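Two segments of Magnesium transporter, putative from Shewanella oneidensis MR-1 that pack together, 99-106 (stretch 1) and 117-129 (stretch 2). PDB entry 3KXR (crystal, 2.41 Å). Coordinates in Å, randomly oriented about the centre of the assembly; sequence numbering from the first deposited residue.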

# COMPACT_ATOMS: atom_id res chain seq x y z
N LYS A 99 -23.93 -10.86 -7.67
CA LYS A 99 -25.08 -11.30 -6.90
C LYS A 99 -24.86 -12.71 -6.44
O LYS A 99 -24.53 -13.57 -7.25
CB LYS A 99 -26.37 -11.25 -7.73
CG LYS A 99 -26.61 -9.89 -8.38
CD LYS A 99 -26.97 -8.79 -7.34
CE LYS A 99 -26.91 -7.36 -7.97
NZ LYS A 99 -25.75 -6.53 -7.44
N TYR A 100 -25.07 -12.95 -5.16
CA TYR A 100 -24.99 -14.29 -4.63
C TYR A 100 -26.07 -15.12 -5.29
O TYR A 100 -27.21 -14.74 -5.25
CB TYR A 100 -25.22 -14.27 -3.13
CG TYR A 100 -25.41 -15.62 -2.48
CD1 TYR A 100 -24.33 -16.45 -2.24
CD2 TYR A 100 -26.65 -16.03 -2.06
CE1 TYR A 100 -24.48 -17.67 -1.63
CE2 TYR A 100 -26.81 -17.28 -1.46
CZ TYR A 100 -25.71 -18.07 -1.24
OH TYR A 100 -25.87 -19.30 -0.64
N LEU A 101 -25.68 -16.26 -5.88
CA LEU A 101 -26.61 -17.25 -6.42
C LEU A 101 -26.83 -18.48 -5.50
O LEU A 101 -27.88 -19.06 -5.49
CB LEU A 101 -26.06 -17.76 -7.76
CG LEU A 101 -25.78 -16.75 -8.88
CD1 LEU A 101 -25.31 -17.48 -10.09
CD2 LEU A 101 -27.05 -15.92 -9.20
N GLY A 102 -25.80 -18.92 -4.78
CA GLY A 102 -25.88 -20.15 -3.98
C GLY A 102 -24.54 -20.65 -3.48
O GLY A 102 -23.51 -20.02 -3.69
N THR A 103 -24.56 -21.81 -2.85
CA THR A 103 -23.43 -22.39 -2.18
C THR A 103 -23.24 -23.80 -2.70
O THR A 103 -24.20 -24.54 -2.84
CB THR A 103 -23.74 -22.47 -0.66
OG1 THR A 103 -23.92 -21.14 -0.17
CG2 THR A 103 -22.64 -23.19 0.15
N VAL A 104 -22.00 -24.19 -2.98
CA VAL A 104 -21.71 -25.61 -3.22
C VAL A 104 -20.87 -26.14 -2.07
O VAL A 104 -20.00 -25.44 -1.61
CB VAL A 104 -21.02 -25.86 -4.60
CG1 VAL A 104 -21.77 -25.15 -5.74
CG2 VAL A 104 -19.57 -25.42 -4.58
N ARG A 105 -21.12 -27.36 -1.62
CA ARG A 105 -20.36 -27.94 -0.51
C ARG A 105 -19.20 -28.79 -0.93
O ARG A 105 -19.31 -29.59 -1.84
CB ARG A 105 -21.22 -28.86 0.32
CG ARG A 105 -22.45 -28.26 0.85
CD ARG A 105 -23.09 -29.31 1.72
NE ARG A 105 -24.41 -28.86 2.12
CZ ARG A 105 -24.66 -27.97 3.08
NH1 ARG A 105 -23.66 -27.42 3.78
NH2 ARG A 105 -25.94 -27.63 3.34
N ARG A 106 -18.12 -28.71 -0.18
CA ARG A 106 -16.98 -29.54 -0.48
C ARG A 106 -17.36 -31.00 -0.68
O ARG A 106 -16.96 -31.62 -1.67
CB ARG A 106 -15.94 -29.47 0.63
CG ARG A 106 -14.89 -30.49 0.41
CD ARG A 106 -13.57 -30.16 0.96
NE ARG A 106 -13.69 -29.76 2.33
CZ ARG A 106 -12.92 -28.85 2.89
NH1 ARG A 106 -11.93 -28.26 2.21
NH2 ARG A 106 -13.13 -28.54 4.15
N PRO A 117 -20.86 -27.61 -14.64
CA PRO A 117 -20.93 -26.26 -14.12
C PRO A 117 -21.46 -26.20 -12.68
O PRO A 117 -22.40 -26.90 -12.30
CB PRO A 117 -21.89 -25.56 -15.07
CG PRO A 117 -21.93 -26.47 -16.29
CD PRO A 117 -21.79 -27.83 -15.75
N LEU A 118 -20.81 -25.38 -11.88
CA LEU A 118 -21.19 -25.23 -10.50
C LEU A 118 -22.60 -24.69 -10.41
O LEU A 118 -23.35 -25.05 -9.49
CB LEU A 118 -20.22 -24.29 -9.81
CG LEU A 118 -18.82 -24.87 -9.72
CD1 LEU A 118 -17.88 -23.82 -9.16
CD2 LEU A 118 -18.91 -26.17 -8.88
N ILE A 119 -22.99 -23.84 -11.36
CA ILE A 119 -24.31 -23.26 -11.28
C ILE A 119 -25.39 -24.37 -11.32
O ILE A 119 -26.51 -24.16 -10.86
CB ILE A 119 -24.53 -22.15 -12.32
CG1 ILE A 119 -25.85 -21.42 -12.03
CG2 ILE A 119 -24.53 -22.70 -13.72
CD1 ILE A 119 -26.09 -20.07 -12.81
N SER A 120 -25.06 -25.55 -11.84
CA SER A 120 -26.02 -26.65 -11.85
C SER A 120 -26.01 -27.51 -10.58
O SER A 120 -26.79 -28.44 -10.48
CB SER A 120 -25.77 -27.57 -13.07
OG SER A 120 -24.54 -28.27 -12.97
N LEU A 121 -25.15 -27.21 -9.62
CA LEU A 121 -25.03 -28.05 -8.44
C LEU A 121 -25.22 -27.26 -7.15
O LEU A 121 -24.64 -27.60 -6.13
CB LEU A 121 -23.65 -28.67 -8.44
CG LEU A 121 -23.28 -29.48 -9.70
CD1 LEU A 121 -21.79 -29.70 -9.66
CD2 LEU A 121 -24.06 -30.80 -9.79
N LEU A 122 -26.03 -26.20 -7.17
CA LEU A 122 -26.17 -25.35 -5.99
C LEU A 122 -26.90 -26.14 -4.93
O LEU A 122 -27.86 -26.84 -5.24
CB LEU A 122 -26.93 -24.06 -6.31
CG LEU A 122 -26.31 -23.20 -7.40
CD1 LEU A 122 -27.18 -21.99 -7.65
CD2 LEU A 122 -24.89 -22.82 -7.04
N SER A 123 -26.44 -26.04 -3.69
CA SER A 123 -27.08 -26.73 -2.58
C SER A 123 -28.51 -26.20 -2.39
O SER A 123 -28.75 -25.01 -2.51
CB SER A 123 -26.22 -26.56 -1.32
OG SER A 123 -26.88 -27.01 -0.15
N GLU A 124 -29.46 -27.10 -2.12
CA GLU A 124 -30.88 -26.72 -1.83
C GLU A 124 -31.01 -26.08 -0.42
O GLU A 124 -31.80 -25.17 -0.22
CB GLU A 124 -31.83 -27.94 -2.02
CG GLU A 124 -32.12 -28.35 -3.51
N ASP A 125 -30.16 -26.52 0.51
CA ASP A 125 -30.14 -26.01 1.90
C ASP A 125 -29.64 -24.58 2.09
O ASP A 125 -29.80 -24.02 3.18
CB ASP A 125 -29.19 -26.86 2.75
CG ASP A 125 -29.56 -28.34 2.79
OD1 ASP A 125 -30.60 -28.74 2.19
OD2 ASP A 125 -28.80 -29.09 3.43
N SER A 126 -28.98 -24.02 1.08
CA SER A 126 -28.10 -22.87 1.29
C SER A 126 -28.79 -21.53 1.58
O SER A 126 -29.59 -21.03 0.79
CB SER A 126 -27.10 -22.70 0.13
OG SER A 126 -27.71 -22.63 -1.18
N ARG A 127 -28.44 -20.97 2.73
CA ARG A 127 -28.94 -19.68 3.16
C ARG A 127 -27.77 -18.69 3.19
O ARG A 127 -26.59 -19.08 3.28
CB ARG A 127 -29.62 -19.79 4.55
CG ARG A 127 -28.94 -20.69 5.64
CD ARG A 127 -29.48 -20.36 7.08
N ALA A 128 -28.12 -17.40 3.08
CA ALA A 128 -27.20 -16.29 3.25
C ALA A 128 -27.76 -15.35 4.32
O ALA A 128 -28.94 -15.16 4.40
CB ALA A 128 -27.05 -15.54 1.94
N LEU A 129 -26.91 -14.74 5.13
CA LEU A 129 -27.37 -13.69 6.03
C LEU A 129 -27.39 -12.36 5.30
O LEU A 129 -26.49 -12.05 4.51
CB LEU A 129 -26.42 -13.58 7.21
CG LEU A 129 -26.34 -14.87 8.01
CD1 LEU A 129 -25.19 -14.83 8.97
CD2 LEU A 129 -27.70 -15.15 8.69
O HOH W 1 -24.75 -21.09 2.38

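Strand 100-105 of stretch 1 packs against stretch 2, a short 3-10 segment (118-120) followed by an irregular chain, and the contact buries 590 Å² summed over both sides. Across it the backbones are joined by one hydrogen bond, S123 N to T103 O, 2.8 Å long and nearly straight at 169°. It holds the two chains close near V104 and L122, where V104 CA and L122 CA lie 5.3 Å apart; L101 CA and I119 CA are 8.1 Å apart, and there the contact is between side chains.

V104 has the most surface covered, 73 Å². Its CB points sideways, and V104 CG1 packs against the turn of stretch 2, 3.8 Å from L121 O, 4.1 Å from L122 CD2 and 4.4 Å from L118 CD2. The turn is closed by its own backbone bond, L121 N to L118 O at 2.8 Å, and the valine methyl rests against it through van der Waals contact alone.

L122 follows with 62 Å². Its CB also points sideways, but the m,t rotamer brings the end of the side chain nearer to the strand. L122 CD1 lies 3.7 Å from L101 O and 4.4 Å from L101 CB, while L122 CD2 lies 4.2 Å from G102 CA. The absence of a side chain at G102 makes room for this leucine: an ideal CB there would come to a tight 3.0 Å from L122 CD1. Beyond it, L101 CD1 meets I119 CD1 at 3.8 Å, an apolar contact at the wider end.

R105, with 58 Å² covered, supplies the charged pairing. R105 NH2 lies 3.2 Å from D125 OD2, a salt bridge in which the carboxylate oxygen sits at the edge of the guanidinium, near its plane. The hydrogen bond within it is weak, bent to 134°.

From the start of the strand, Y100 OH reaches along to T103 OG1, a 2.7 Å hydrogen bond within stretch 1, beside S126 and A128. T103 CB packs 3.5 Å from S126 CB, and S126 OG turns back to bond S123 O within its own stretch at 2.9 Å. A128 CB lies 4.3 Å from the centroid of the Y100 ring, an off-centre CH-pi contact. A water extends the network across the stretches: its oxygen lies 2.7 Å from T103 OG1 and donates to R127 O at 2.9 Å, linking the threonine hydroxyl to a backbone carbonyl that the strand does not bond directly.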